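Local coordinates for protein 432aa long hypothetical deoxyribodipyrimidine photolyase (Sulfolobus tokodaii, PDB 2E0I) that probably repairs ultraviolet-damaged DNA by light-driven splitting of cyclobutane pyrimidine dimers, and binds two FAD molecules, at residues V51-M54 with I55-L59; D62-L65 with R66-G69; L184-G188 with R189-L193. All blocks are in the same frame, centred on the assembly; numbering follows the deposited sequence.

In the fold
The three contacts are local, follow one another along the chain, and neither nest nor cross; none closes a long loop. Contact 1 (51-59) forms successive turns of helix 48-66, after strand 28-35. Contact 2 (62-69) directly follows it, at the end of that helix and in the turn toward strand 73-76. Much later, contact 3 (184-193) joins an incoming loop to the start of helix 189-196. That later segment returns to the early helix twice: Gly188 N probably hydrogen-bonds to Ser57 OG of contact 1, and Arg190 forms a salt bridge with Glu64 of contact 2. On its other side helix 48-66 meets one FAD through Val51 and Met54, and so lies between cofactor and 184-193.

Contact 1: residues V51-M54 with I55-L59. With FAD (flavin-adenine dinucleotide), chain F.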
# COMPACT_ATOMS: atom_id res chain seq x y z
N VAL A 51 -1.12 3.49 10.10
CA VAL A 51 -0.70 3.08 11.42
C VAL A 51 -1.88 2.64 12.29
O VAL A 51 -1.81 1.62 12.98
CB VAL A 51 0.09 4.21 12.11
CG1 VAL A 51 0.42 3.84 13.53
CG2 VAL A 51 1.37 4.45 11.34
N SER A 52 -2.97 3.40 12.25
CA SER A 52 -4.14 3.06 13.04
C SER A 52 -4.68 1.71 12.61
O SER A 52 -5.05 0.87 13.45
CB SER A 52 -5.22 4.11 12.86
OG SER A 52 -4.73 5.36 13.28
N PHE A 53 -4.73 1.51 11.30
CA PHE A 53 -5.21 0.26 10.74
C PHE A 53 -4.34 -0.90 11.22
O PHE A 53 -4.85 -1.96 11.58
CB PHE A 53 -5.18 0.32 9.22
CG PHE A 53 -5.82 -0.85 8.56
CD1 PHE A 53 -5.19 -2.08 8.53
CD2 PHE A 53 -7.07 -0.73 7.95
CE1 PHE A 53 -5.78 -3.16 7.90
CE2 PHE A 53 -7.66 -1.81 7.31
CZ PHE A 53 -7.02 -3.03 7.29
N MET A 54 -3.03 -0.69 11.23
CA MET A 54 -2.11 -1.72 11.68
C MET A 54 -2.33 -2.01 13.18
O MET A 54 -2.45 -3.16 13.60
CB MET A 54 -0.68 -1.26 11.42
CG MET A 54 0.37 -2.24 11.81
SD MET A 54 1.98 -1.48 11.55
CE MET A 54 2.17 -0.60 13.11
N ILE A 55 -2.37 -0.95 14.00
CA ILE A 55 -2.60 -1.11 15.43
C ILE A 55 -3.94 -1.86 15.66
O ILE A 55 -4.02 -2.80 16.44
CB ILE A 55 -2.69 0.26 16.13
CG1 ILE A 55 -1.50 1.15 15.74
CG2 ILE A 55 -2.71 0.07 17.64
CD1 ILE A 55 -0.19 0.72 16.33
N ASN A 56 -5.00 -1.42 15.00
CA ASN A 56 -6.28 -2.11 15.16
C ASN A 56 -6.15 -3.59 14.77
O ASN A 56 -6.66 -4.47 15.46
CB ASN A 56 -7.37 -1.45 14.33
CG ASN A 56 -7.88 -0.17 14.96
OD1 ASN A 56 -7.95 -0.06 16.18
ND2 ASN A 56 -8.27 0.79 14.12
N SER A 57 -5.46 -3.85 13.66
CA SER A 57 -5.28 -5.22 13.22
C SER A 57 -4.44 -5.97 14.24
O SER A 57 -4.65 -7.16 14.46
CB SER A 57 -4.61 -5.24 11.86
OG SER A 57 -5.40 -4.54 10.91
N LEU A 58 -3.48 -5.28 14.86
CA LEU A 58 -2.64 -5.89 15.88
C LEU A 58 -3.48 -6.19 17.13
O LEU A 58 -3.24 -7.19 17.82
CB LEU A 58 -1.46 -4.98 16.25
CG LEU A 58 -0.30 -4.98 15.25
CD1 LEU A 58 0.72 -3.90 15.60
CD2 LEU A 58 0.36 -6.36 15.25
N LEU A 59 -4.46 -5.33 17.43
CA LEU A 59 -5.33 -5.56 18.58
C LEU A 59 -6.17 -6.80 18.33
O LEU A 59 -6.30 -7.65 19.22
CB LEU A 59 -6.26 -4.36 18.83
CG LEU A 59 -5.58 -3.08 19.33
CD1 LEU A 59 -6.57 -1.95 19.38
CD2 LEU A 59 -4.96 -3.33 20.69
PA FAD F . 7.99 1.14 6.03
O1A FAD F . 7.35 1.62 4.78
O2A FAD F . 7.55 1.49 7.39
O5B FAD F . 9.27 2.12 5.95
C5B FAD F . 10.41 1.89 6.80
C4B FAD F . 11.56 2.85 6.47
O4B FAD F . 11.58 3.06 5.05
C3B FAD F . 11.32 4.23 7.09
O3B FAD F . 12.58 4.91 7.24
C2B FAD F . 10.48 4.90 6.01
O2B FAD F . 10.59 6.32 6.13
C1B FAD F . 11.25 4.43 4.77
N9A FAD F . 10.44 4.56 3.54
C8A FAD F . 9.21 4.08 3.36
N7A FAD F . 8.80 4.34 2.12
C5A FAD F . 9.78 4.99 1.50
C6A FAD F . 9.95 5.48 0.21
N6A FAD F . 8.97 5.39 -0.68
N1A FAD F . 11.10 6.09 -0.11
C2A FAD F . 12.07 6.22 0.78
N3A FAD F . 11.94 5.76 2.01
C4A FAD F . 10.82 5.14 2.40
N1 FAD F . 6.27 -3.32 11.03
C2 FAD F . 6.91 -3.66 12.22
O2 FAD F . 7.38 -4.79 12.36
N3 FAD F . 7.06 -2.71 13.23
C4 FAD F . 6.57 -1.41 13.05
O4 FAD F . 6.70 -0.57 13.94
C4X FAD F . 5.95 -1.06 11.85
N5 FAD F . 5.52 0.26 11.63
C5X FAD F . 4.92 0.62 10.42
C6 FAD F . 4.58 1.94 10.18
C7 FAD F . 4.06 2.33 8.94
C7M FAD F . 3.71 3.80 8.70
C8 FAD F . 3.88 1.37 7.95
C8M FAD F . 3.32 1.76 6.58
C9 FAD F . 4.21 0.04 8.19
C9A FAD F . 4.73 -0.34 9.43
N10 FAD F . 5.12 -1.67 9.67
C10 FAD F . 5.79 -2.01 10.85
C1' FAD F . 4.90 -2.72 8.64
C2' FAD F . 5.99 -2.74 7.57
O2' FAD F . 5.38 -2.64 6.27
C3' FAD F . 6.82 -4.02 7.67
O3' FAD F . 7.51 -4.05 8.92
C4' FAD F . 7.83 -4.10 6.52
O4' FAD F . 8.43 -5.40 6.52
C5' FAD F . 8.92 -3.03 6.68
O5' FAD F . 9.38 -2.57 5.41
P FAD F . 8.71 -1.27 4.73
O1P FAD F . 9.55 -0.90 3.57
O2P FAD F . 7.27 -1.52 4.51
O3P FAD F . 8.92 -0.17 5.88
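With CG anti to the backbone N (chi1 -179°), the Met54 chain reaches out from the helix toward the flavin, side by side with Leu58, and CG lies 4.2 Å from Leu58 CD1; a bend at chi3 (85°) then brings CE round to 4.2 Å from Ile55 CD1. In Ser57, chi1 of -59° puts OG anti to the carbonyl carbon and beside its own backbone N, within bonding distance of the preceding turn. Phe53 O is therefore gripped twice, by Ser57 N at 2.9 Å and by Ser57 OG at 2.7 Å, the two donors arriving from opposite faces of the carbonyl plane. The Ser57 hydroxyl passes obliquely by the Phe53 ring, and it also has Gly188 N as a partner from a later part of the chain; the ring itself makes an edge-to-face contact with His219. On another flank, Val51 and Ile55 run side by side, pointing the same way, their CG1 atoms 4.0 Å apart. Val51 CG2 comes within 3.6 Å of the methyl carbon C7M of FAD, while Met54 SD rests 3.7 Å from ring atom C9A of that cofactor. The chemistry divides accordingly: on one side the Phe53 carbonyl accepts two hydrogen bonds from Ser57; on the other, thioether and methyl groups lie against the flavin, probably the light-harvesting one of the two FAD molecules.

Contact 2: residues D62-L65 with R66-G69; sequences DDEL and RKKG
The carboxylate of Asp62 meets the guanidinium of Arg66 at its edge, near the guanidinium plane, and the two flat groups stand 74° apart, so they do not form the coplanar two-pronged pairing often drawn for this couple. A single N-H does the work: Arg66 NE donates to Asp62 OD2 at 2.8 Å in a charged hydrogen bond. It reaches the oxygen on its syn side but 29° out of the carboxylate plane. Arg66 gets there with its chain extended from CG to NE, running back along the helix over the carbonyl of the residue it pairs with. The other oxygen, Asp62 OD1, accepts a hydrogen bond from Leu72 N, so one carboxylate joins the last helical turn to the approach to the next strand.

Glu64 and Lys67 make a looser pair, their side chains crossing obliquely in a long salt bridge of 3.7 Å between OE1 and NZ. The stronger partner of Glu64 OE1 is Arg190, which leaves the lysine a secondary role beside the same carboxylate.

Beneath these side chains the helix runs out. Arg66 N still bonds to Asp62 O at 3.0 Å and Lys67 N to Asp63 O at 3.1 Å, after which Gly69 N turns back to Arg66 O at 3.2 Å. Gly69, with positive phi, takes the chain out of the helix toward strand 73-76. An i to i+4 salt bridge along the last helical turn is a familiar helix arrangement; here it runs from a buried aspartate to an exposed arginine and stands at the end of the helical part of a beta-alpha-beta crossover, between the adjacent parallel strands 28-35 and 73-76 of the photolyase alpha/beta domain.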
# COMPACT_ATOMS: atom_id res chain seq x y z
N ASP A 62 -4.20 -9.95 18.65
CA ASP A 62 -3.95 -10.26 20.05
C ASP A 62 -5.13 -11.04 20.65
O ASP A 62 -4.94 -11.90 21.51
CB ASP A 62 -3.74 -8.97 20.84
CG ASP A 62 -3.47 -9.23 22.31
OD1 ASP A 62 -2.41 -9.80 22.65
OD2 ASP A 62 -4.34 -8.87 23.14
N ASP A 63 -6.35 -10.76 20.21
CA ASP A 63 -7.50 -11.48 20.72
C ASP A 63 -7.44 -12.91 20.26
O ASP A 63 -7.69 -13.82 21.04
CB ASP A 63 -8.79 -10.85 20.22
CG ASP A 63 -8.99 -9.46 20.75
OD1 ASP A 63 -9.98 -8.80 20.35
OD2 ASP A 63 -8.14 -9.03 21.58
N GLU A 64 -7.11 -13.12 19.00
CA GLU A 64 -7.02 -14.47 18.47
C GLU A 64 -5.99 -15.27 19.25
O GLU A 64 -6.16 -16.48 19.45
CB GLU A 64 -6.66 -14.43 17.00
CG GLU A 64 -7.77 -13.82 16.17
CD GLU A 64 -9.09 -14.58 16.30
OE1 GLU A 64 -10.16 -13.99 16.03
OE2 GLU A 64 -9.06 -15.78 16.67
N LEU A 65 -4.94 -14.59 19.70
CA LEU A 65 -3.89 -15.25 20.47
C LEU A 65 -4.34 -15.56 21.90
O LEU A 65 -3.92 -16.57 22.48
CB LEU A 65 -2.63 -14.38 20.48
CG LEU A 65 -1.83 -14.37 19.17
CD1 LEU A 65 -0.67 -13.40 19.25
CD2 LEU A 65 -1.32 -15.77 18.89
N ARG A 66 -5.18 -14.70 22.46
CA ARG A 66 -5.66 -14.93 23.81
C ARG A 66 -6.61 -16.11 23.83
O ARG A 66 -6.74 -16.80 24.84
CB ARG A 66 -6.33 -13.67 24.38
CG ARG A 66 -5.32 -12.59 24.70
CD ARG A 66 -5.93 -11.35 25.31
NE ARG A 66 -4.90 -10.31 25.44
CZ ARG A 66 -3.98 -10.26 26.41
NH1 ARG A 66 -3.96 -11.18 27.36
NH2 ARG A 66 -3.06 -9.30 26.41
N LYS A 67 -7.27 -16.35 22.70
CA LYS A 67 -8.20 -17.46 22.60
C LYS A 67 -7.41 -18.75 22.47
O LYS A 67 -7.98 -19.83 22.29
CB LYS A 67 -9.12 -17.29 21.39
CG LYS A 67 -10.05 -16.11 21.48
CD LYS A 67 -10.81 -15.92 20.17
CE LYS A 67 -11.72 -14.68 20.23
NZ LYS A 67 -12.41 -14.39 18.94
N LYS A 68 -6.09 -18.64 22.54
CA LYS A 68 -5.20 -19.79 22.45
C LYS A 68 -4.25 -19.82 23.63
O LYS A 68 -3.16 -20.40 23.56
CB LYS A 68 -4.41 -19.76 21.15
CG LYS A 68 -5.30 -19.76 19.95
CD LYS A 68 -4.57 -20.09 18.68
CE LYS A 68 -5.57 -20.27 17.56
NZ LYS A 68 -4.95 -20.78 16.32
N GLY A 69 -4.69 -19.19 24.72
CA GLY A 69 -3.90 -19.16 25.94
C GLY A 69 -2.54 -18.55 25.72
O GLY A 69 -1.52 -19.04 26.20

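Contact 3: residues L184-G188 with R189-L193; sequences LFRGG and RREGL
Phe185 comes first, its ring edge turned to Glu191 so that OE1 lies near the ring plane, with CB 4.0 Å from that oxygen. Next, Arg186 offers its backbone: N donates to Glu191 OE2 at 2.7 Å, on the syn side though 26° out of the carboxylate plane, with a weak second bond to OE1. Its side chain crosses that of Glu191 at about a right angle, only CB and CG lying alongside OE2. Gly187 N then bonds to Glu191 OE1 at 3.0 Å, coming from above the carboxylate plane, while a water links Gly187 O to Glu191 N. Gly188 takes the N-cap position, and its carbonyl receives Gly192 N at 3.2 Å to start the helix. Glu191 spans this bend because CG lies anti to its N (chi1 172°) and the chain stays extended to the carboxylate.

His219 NE2 is also hydrogen-bonded to Glu191 OE1. One carboxylate is thus held by two successive backbone N-H groups and a histidine, a setting that would probably stabilise its negative charge and that ties the incoming loop to the first turn of helix 189-196.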
# COMPACT_ATOMS: atom_id res chain seq x y z
N LEU A 184 -13.31 5.09 7.31
CA LEU A 184 -13.67 4.10 6.32
C LEU A 184 -13.20 2.65 6.56
O LEU A 184 -13.66 1.73 5.89
CB LEU A 184 -13.18 4.61 4.97
CG LEU A 184 -13.52 3.85 3.71
CD1 LEU A 184 -15.01 3.56 3.68
CD2 LEU A 184 -13.07 4.67 2.51
N PHE A 185 -12.29 2.46 7.51
CA PHE A 185 -11.77 1.12 7.81
C PHE A 185 -11.68 0.93 9.30
O PHE A 185 -11.62 1.90 10.06
CB PHE A 185 -10.36 0.92 7.24
CG PHE A 185 -10.26 1.08 5.75
CD1 PHE A 185 -10.13 2.34 5.19
CD2 PHE A 185 -10.36 -0.03 4.92
CE1 PHE A 185 -10.09 2.50 3.82
CE2 PHE A 185 -10.32 0.11 3.54
CZ PHE A 185 -10.19 1.38 2.98
N ARG A 186 -11.65 -0.32 9.74
CA ARG A 186 -11.54 -0.59 11.15
C ARG A 186 -10.39 -1.55 11.39
O ARG A 186 -9.99 -1.76 12.53
CB ARG A 186 -12.85 -1.15 11.69
CG ARG A 186 -13.99 -0.13 11.58
CD ARG A 186 -15.32 -0.62 12.13
NE ARG A 186 -15.39 -0.60 13.59
CZ ARG A 186 -16.41 -1.03 14.33
NH1 ARG A 186 -16.34 -0.94 15.65
NH2 ARG A 186 -17.50 -1.56 13.76
N GLY A 187 -9.85 -2.11 10.31
CA GLY A 187 -8.73 -3.03 10.43
C GLY A 187 -9.15 -4.41 10.90
O GLY A 187 -10.33 -4.61 11.19
N GLY A 188 -8.21 -5.35 10.98
CA GLY A 188 -8.52 -6.70 11.42
C GLY A 188 -9.02 -7.66 10.34
O GLY A 188 -9.65 -7.24 9.35
N ARG A 189 -8.76 -8.95 10.55
CA ARG A 189 -9.15 -10.01 9.62
C ARG A 189 -10.65 -10.16 9.44
O ARG A 189 -11.10 -10.49 8.35
CB ARG A 189 -8.56 -11.34 10.07
CG ARG A 189 -9.02 -12.54 9.27
CD ARG A 189 -8.26 -13.75 9.77
NE ARG A 189 -8.58 -15.00 9.10
CZ ARG A 189 -8.14 -15.35 7.89
NH1 ARG A 189 -7.34 -14.53 7.20
NH2 ARG A 189 -8.48 -16.53 7.38
N ARG A 190 -11.41 -9.95 10.50
CA ARG A 190 -12.86 -10.07 10.41
C ARG A 190 -13.43 -9.08 9.40
O ARG A 190 -14.26 -9.46 8.57
CB ARG A 190 -13.48 -9.83 11.77
CG ARG A 190 -14.26 -10.99 12.29
CD ARG A 190 -13.69 -11.48 13.59
NE ARG A 190 -14.50 -12.57 14.09
CZ ARG A 190 -14.07 -13.58 14.84
NH1 ARG A 190 -14.95 -14.51 15.21
NH2 ARG A 190 -12.80 -13.69 15.21
N GLU A 191 -13.02 -7.82 9.46
CA GLU A 191 -13.50 -6.82 8.51
C GLU A 191 -13.01 -7.20 7.12
O GLU A 191 -13.73 -7.03 6.14
CB GLU A 191 -12.96 -5.42 8.85
CG GLU A 191 -13.27 -4.36 7.78
CD GLU A 191 -12.52 -3.03 7.99
OE1 GLU A 191 -11.29 -2.98 7.80
OE2 GLU A 191 -13.18 -2.03 8.35
N GLY A 192 -11.78 -7.71 7.07
CA GLY A 192 -11.19 -8.11 5.81
C GLY A 192 -12.03 -9.13 5.07
O GLY A 192 -12.35 -8.95 3.89
N LEU A 193 -12.39 -10.20 5.76
CA LEU A 193 -13.18 -11.25 5.14
C LEU A 193 -14.55 -10.73 4.76
O LEU A 193 -15.13 -11.13 3.75
CB LEU A 193 -13.32 -12.43 6.09
CG LEU A 193 -11.98 -13.11 6.42
CD1 LEU A 193 -12.20 -14.09 7.56
CD2 LEU A 193 -11.40 -13.80 5.17
O HOH W 1 -12.23 -6.59 11.60